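PDB 4W4T: MxaA from Stigmatella aurantiaca, which builds part of the polyketide-peptide myxalamid and, through the terminal reductase domain described here, uses NADPH to release the finished chain as a primary alcohol. Local coordinates for residues Gly122-Pro127 with Arg171-Leu176; Val262-Lys267 with Leu354-Met359. All blocks are in the same frame, centred on the assembly; numbering follows the deposited sequence.

Interaction 1: Gly122-Pro127 with Arg171-Leu176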
loop_
_atom_site.group_PDB
_atom_site.type_symbol
_atom_site.label_atom_id
_atom_site.label_comp_id
_atom_site.label_asym_id
_atom_site.label_seq_id
_atom_site.Cartn_x
_atom_site.Cartn_y
_atom_site.Cartn_z
ATOM N N GLY A 122 -1.667 -28.716 -2.835
ATOM C CA GLY A 122 -2.499 -28.220 -1.762
ATOM C C GLY A 122 -2.232 -26.783 -1.364
ATOM O O GLY A 122 -1.367 -26.096 -1.923
ATOM N N ASP A 123 -2.985 -26.336 -0.367
ATOM C CA ASP A 123 -3.111 -24.924 -0.043
ATOM C C ASP A 123 -3.405 -24.817 1.438
ATOM O O ASP A 123 -4.447 -25.258 1.903
ATOM C CB ASP A 123 -4.232 -24.284 -0.862
ATOM C CG ASP A 123 -4.269 -22.770 -0.750
ATOM O OD1 ASP A 123 -3.705 -22.201 0.211
ATOM O OD2 ASP A 123 -4.894 -22.140 -1.635
ATOM N N ILE A 124 -2.473 -24.227 2.174
ATOM C CA ILE A 124 -2.644 -24.007 3.595
ATOM C C ILE A 124 -3.932 -23.236 3.958
ATOM O O ILE A 124 -4.469 -23.379 5.059
ATOM C CB ILE A 124 -1.408 -23.261 4.143
ATOM C CG1 ILE A 124 -1.231 -23.568 5.625
ATOM C CG2 ILE A 124 -1.460 -21.768 3.821
ATOM C CD1 ILE A 124 -1.030 -25.038 5.887
ATOM N N GLY A 125 -4.445 -22.438 3.030
ATOM C CA GLY A 125 -5.596 -21.607 3.327
ATOM C C GLY A 125 -6.929 -22.267 2.997
ATOM O O GLY A 125 -7.953 -21.591 2.977
ATOM N N GLN A 126 -6.917 -23.575 2.744
ATOM C CA GLN A 126 -8.137 -24.317 2.386
ATOM C C GLN A 126 -8.382 -25.452 3.378
ATOM O O GLN A 126 -7.424 -25.968 3.960
ATOM C CB GLN A 126 -8.021 -24.887 0.967
ATOM C CG GLN A 126 -7.922 -23.834 -0.129
ATOM C CD GLN A 126 -9.224 -23.082 -0.309
ATOM O OE1 GLN A 126 -10.296 -23.600 -0.004
ATOM N NE2 GLN A 126 -9.142 -21.858 -0.806
ATOM N N PRO A 127 -9.655 -25.852 3.567
ATOM C CA PRO A 127 -9.981 -27.009 4.412
ATOM C C PRO A 127 -9.166 -28.227 4.018
ATOM O O PRO A 127 -8.958 -28.448 2.819
ATOM C CB PRO A 127 -11.481 -27.255 4.133
ATOM C CG PRO A 127 -12.000 -25.929 3.700
ATOM C CD PRO A 127 -10.867 -25.209 3.010
ATOM N N ARG A 171 -5.032 -24.838 12.189
ATOM C CA ARG A 171 -6.088 -25.756 12.638
ATOM C C ARG A 171 -6.095 -27.050 11.820
ATOM O O ARG A 171 -6.180 -28.148 12.372
ATOM C CB ARG A 171 -7.463 -25.077 12.555
ATOM C CG ARG A 171 -8.593 -25.947 13.092
ATOM C CD ARG A 171 -9.982 -25.386 12.753
ATOM N NE ARG A 171 -10.253 -25.371 11.314
ATOM C CZ ARG A 171 -11.307 -24.773 10.762
ATOM N NH1 ARG A 171 -12.188 -24.144 11.530
ATOM N NH2 ARG A 171 -11.482 -24.800 9.444
ATOM N N GLU A 172 -5.980 -26.930 10.503
ATOM C CA GLU A 172 -6.051 -28.114 9.643
ATOM C C GLU A 172 -4.812 -28.996 9.812
ATOM O O GLU A 172 -4.882 -30.220 9.698
ATOM C CB GLU A 172 -6.232 -27.699 8.178
ATOM C CG GLU A 172 -7.560 -26.970 7.928
ATOM C CD GLU A 172 -8.772 -27.795 8.377
ATOM O OE1 GLU A 172 -9.183 -28.718 7.631
ATOM O OE2 GLU A 172 -9.312 -27.517 9.472
ATOM N N ILE A 173 -3.671 -28.365 10.076
ATOM C CA ILE A 173 -2.437 -29.095 10.376
ATOM C C ILE A 173 -2.616 -29.876 11.661
ATOM O O ILE A 173 -2.203 -31.038 11.761
ATOM C CB ILE A 173 -1.221 -28.119 10.496
ATOM C CG1 ILE A 173 -0.765 -27.670 9.104
ATOM C CG2 ILE A 173 -0.058 -28.743 11.308
ATOM C CD1 ILE A 173 -0.194 -28.811 8.235
ATOM N N LEU A 174 -3.242 -29.251 12.656
ATOM C CA LEU A 174 -3.512 -29.954 13.911
ATOM C C LEU A 174 -4.481 -31.108 13.687
ATOM O O LEU A 174 -4.363 -32.155 14.308
ATOM C CB LEU A 174 -4.070 -29.007 14.970
ATOM C CG LEU A 174 -3.060 -27.951 15.436
ATOM C CD1 LEU A 174 -3.731 -26.906 16.339
ATOM C CD2 LEU A 174 -1.883 -28.624 16.161
ATOM N N ARG A 175 -5.434 -30.901 12.792
ATOM C CA ARG A 175 -6.358 -31.964 12.399
ATOM C C ARG A 175 -5.614 -33.173 11.821
ATOM O O ARG A 175 -5.880 -34.316 12.177
ATOM C CB ARG A 175 -7.356 -31.421 11.377
ATOM C CG ARG A 175 -8.585 -32.261 11.223
ATOM C CD ARG A 175 -9.545 -31.683 10.172
ATOM N NE ARG A 175 -9.953 -30.295 10.442
ATOM C CZ ARG A 175 -10.816 -29.936 11.393
ATOM N NH1 ARG A 175 -11.351 -30.845 12.204
ATOM N NH2 ARG A 175 -11.135 -28.664 11.546
ATOM N N LEU A 176 -4.692 -32.909 10.910
ATOM C CA LEU A 176 -3.895 -33.968 10.299
ATOM C C LEU A 176 -3.024 -34.666 11.343
ATOM O O LEU A 176 -2.863 -35.892 11.332
ATOM C CB LEU A 176 -3.036 -33.391 9.171
ATOM C CG LEU A 176 -2.095 -34.360 8.457
ATOM C CD1 LEU A 176 -2.890 -35.369 7.630
ATOM C CD2 LEU A 176 -1.090 -33.618 7.593
#

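Interaction 2: Val262-Lys267 with Leu354-Met359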
loop_
_atom_site.group_PDB
_atom_site.type_symbol
_atom_site.label_atom_id
_atom_site.label_comp_id
_atom_site.label_asym_id
_atom_site.label_seq_id
_atom_site.Cartn_x
_atom_site.Cartn_y
_atom_site.Cartn_z
ATOM N N VAL A 262 13.294 -5.781 5.527
ATOM C CA VAL A 262 14.603 -5.324 5.986
ATOM C C VAL A 262 15.492 -4.945 4.808
ATOM O O VAL A 262 16.202 -3.933 4.860
ATOM C CB VAL A 262 15.315 -6.388 6.833
ATOM C CG1 VAL A 262 16.716 -5.917 7.221
ATOM C CG2 VAL A 262 14.487 -6.706 8.057
ATOM N N CYS A 263 15.450 -5.741 3.741
ATOM C CA CYS A 263 16.192 -5.380 2.536
ATOM C C CYS A 263 15.667 -4.088 1.935
ATOM O O CYS A 263 16.443 -3.240 1.498
ATOM C CB CYS A 263 16.127 -6.496 1.501
ATOM S SG CYS A 263 16.922 -8.011 2.064
ATOM N N ARG A 264 14.344 -3.953 1.889
ATOM C CA ARG A 264 13.719 -2.729 1.389
ATOM C C ARG A 264 14.157 -1.492 2.154
ATOM O O ARG A 264 14.444 -0.432 1.582
ATOM C CB ARG A 264 12.198 -2.842 1.478
ATOM C CG ARG A 264 11.539 -3.621 0.377
ATOM C CD ARG A 264 10.019 -3.543 0.554
ATOM N NE ARG A 264 9.324 -4.430 -0.364
ATOM C CZ ARG A 264 8.845 -4.047 -1.540
ATOM N NH1 ARG A 264 8.975 -2.785 -1.929
ATOM N NH2 ARG A 264 8.230 -4.927 -2.320
ATOM N N THR A 265 14.170 -1.623 3.468
ATOM C CA THR A 265 14.567 -0.528 4.328
ATOM C C THR A 265 16.027 -0.147 4.114
ATOM O O THR A 265 16.352 1.034 3.981
ATOM C CB THR A 265 14.322 -0.901 5.786
ATOM O OG1 THR A 265 12.931 -1.196 5.945
ATOM C CG2 THR A 265 14.717 0.227 6.709
ATOM N N LEU A 266 16.918 -1.141 4.080
ATOM C CA LEU A 266 18.331 -0.851 3.864
ATOM C C LEU A 266 18.567 -0.189 2.520
ATOM O O LEU A 266 19.362 0.742 2.420
ATOM C CB LEU A 266 19.175 -2.125 3.961
ATOM C CG LEU A 266 19.189 -2.791 5.330
ATOM C CD1 LEU A 266 20.202 -3.935 5.357
ATOM C CD2 LEU A 266 19.477 -1.774 6.429
ATOM N N LYS A 267 17.888 -0.665 1.478
ATOM C CA LYS A 267 18.077 -0.071 0.158
ATOM C C LYS A 267 17.582 1.368 0.151
ATOM O O LYS A 267 18.209 2.233 -0.445
ATOM C CB LYS A 267 17.365 -0.876 -0.924
ATOM C CG LYS A 267 17.453 -0.234 -2.310
ATOM C CD LYS A 267 16.917 -1.171 -3.393
ATOM C CE LYS A 267 17.077 -0.579 -4.795
ATOM N NZ LYS A 267 16.907 -1.646 -5.851
ATOM N N LEU A 354 10.221 3.912 -2.794
ATOM C CA LEU A 354 10.310 4.511 -1.464
ATOM C C LEU A 354 8.909 4.701 -0.880
ATOM O O LEU A 354 8.691 4.534 0.322
ATOM C CB LEU A 354 11.060 5.839 -1.520
ATOM C CG LEU A 354 12.538 5.673 -1.878
ATOM C CD1 LEU A 354 13.217 7.012 -1.995
ATOM C CD2 LEU A 354 13.235 4.815 -0.844
ATOM N N GLY A 355 7.960 5.047 -1.742
ATOM C CA GLY A 355 6.564 5.100 -1.339
ATOM C C GLY A 355 6.090 3.761 -0.800
ATOM O O GLY A 355 5.428 3.704 0.236
ATOM N N ASP A 356 6.441 2.682 -1.493
ATOM C CA ASP A 356 6.075 1.338 -1.048
ATOM C C ASP A 356 6.607 1.053 0.358
ATOM O O ASP A 356 5.911 0.462 1.186
ATOM C CB ASP A 356 6.601 0.281 -2.027
ATOM C CG ASP A 356 5.896 0.321 -3.376
ATOM O OD1 ASP A 356 4.848 0.998 -3.497
ATOM O OD2 ASP A 356 6.399 -0.329 -4.321
ATOM N N LEU A 357 7.840 1.489 0.621
ATOM C CA LEU A 357 8.466 1.321 1.930
ATOM C C LEU A 357 7.748 2.151 2.993
ATOM O O LEU A 357 7.532 1.706 4.115
ATOM C CB LEU A 357 9.954 1.706 1.855
ATOM C CG LEU A 357 10.713 1.860 3.175
ATOM C CD1 LEU A 357 10.668 0.583 3.995
ATOM C CD2 LEU A 357 12.157 2.280 2.917
ATOM N N LEU A 358 7.365 3.362 2.618
ATOM C CA LEU A 358 6.700 4.270 3.534
ATOM C C LEU A 358 5.383 3.702 4.078
ATOM O O LEU A 358 5.034 3.941 5.232
ATOM C CB LEU A 358 6.446 5.597 2.825
ATOM C CG LEU A 358 5.764 6.724 3.588
ATOM C CD1 LEU A 358 6.674 7.254 4.676
ATOM C CD2 LEU A 358 5.394 7.831 2.615
HETATM N N MSE A 359 4.657 2.960 3.243
HETATM C CA MSE A 359 3.390 2.354 3.660
HETATM C C MSE A 359 3.563 1.535 4.932
HETATM O O MSE A 359 2.783 1.650 5.875
HETATM C CB MSE A 359 2.816 1.457 2.561
HETATM C CG MSE A 359 2.385 2.187 1.295
HETATM SE SE MSE A 359 1.383 3.824 1.713
HETATM C CE MSE A 359 2.851 5.092 1.615
#

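Interaction 1: Gly122-Pro127 with Arg171-Leu176
Ile124 and Pro127 lean on Ile173 and Glu172 where a cofactor loop of the Rossmann fold meets helix 159-177. The loop follows strand 117-121 and contains Asp123, Ile124 and Gly125, which bind NADPH; a type I turn from Asp123 to Gln126 shapes it, with an Asx turn from Asp123 OD1 to Gly125 N. Along the helix, Arg171 comes first and does its work on its neighbour, its NE reaching Glu172 OE2 at 3.0 Å from the anti side of the carboxylate. Glu172 itself faces the loop, its CG 4.1 Å from Gln126 O. A bend at chi2 (-56°) then turns the carboxylate so that OE1 lies 3.6 Å from Pro127 C. OE1 also accepts a hydrogen bond from Leu128 N, next along the loop. Ile173 supplies the apolar half: its CG1 lies 4.2 Å from Ile124 CD1, carried across with Ile124 CG1 anti to the backbone N (chi1 -154°). One turn beyond Glu172, Arg175 completes a salt-bridge network that probably steadies the carboxylate beside the loop. It grips side-on, with NE and NH2 each 3.0 Å from the single atom Glu172 OE2, which lies only 4° out of the guanidinium plane.

Interaction 2: Val262-Lys267 with Leu354-Met359
Leu357 sets its forked end against the backbone of helix 261-272 at Arg264 and Thr265, a worked case of helix packing in which one leucine carries the apolar contact between the two segments and a loosely matched pair of charges lies beside it. The helix segments run at 125° to each other, their axes 10.1 Å apart at closest approach. With CG anti to the backbone N (chi1 168°), Leu357 sends both methyls across: CD2 stops 3.8 Å from Arg264 O, while CD1 meets Thr265 OG1 at 3.5 Å. The methyl contact is van der Waals packing; the polar partner of the hydroxyl is Leu261 O, one turn back in its own helix. Cutting Leu357 back to an alanine is likely to leave a gap beside Thr265 and lose the methyl contacts with it and with Arg264 O. Arg264 takes the flank. Its chain, extended from CG to NE, brings NH1 to 3.9 Å from Asp356 CB. Asp356 OD2 stays 4.3 Å from Arg264 NH1, beyond a salt bridge. The guanidinium and carboxylate planes are 66° apart, and NH2 is spent on a salt bridge to Asp259. Around the pair, Leu354 reaches Arg271 and Met272 farther along helix 261-272, and Leu358 packs on Leu341 and Leu344 of helix 337-348 and on Pro158 of the second subunit.

In the fold
From the N terminus, the chain lays down strands 57-61, 82-87 and 117-121 of the large parallel sheet before interaction 1 opens. Interaction 1 closes a loop of 43 residues that takes in helix 133-142 and strand 145-148, and so ties the cofactor loop to a helix of the same Rossmann core. Interaction 2 opens later and spans 86 residues, including strands 285-286 and 307-310, which return to the large sheet, and strands 274-277 and 333-336, which pair separately; it brings helix 352-362 back onto helix 261-272. The two loops follow in series, neither nesting nor crossing. Their centres lie 33 Å apart, illustrating how each contact can hold together its own part of a chain.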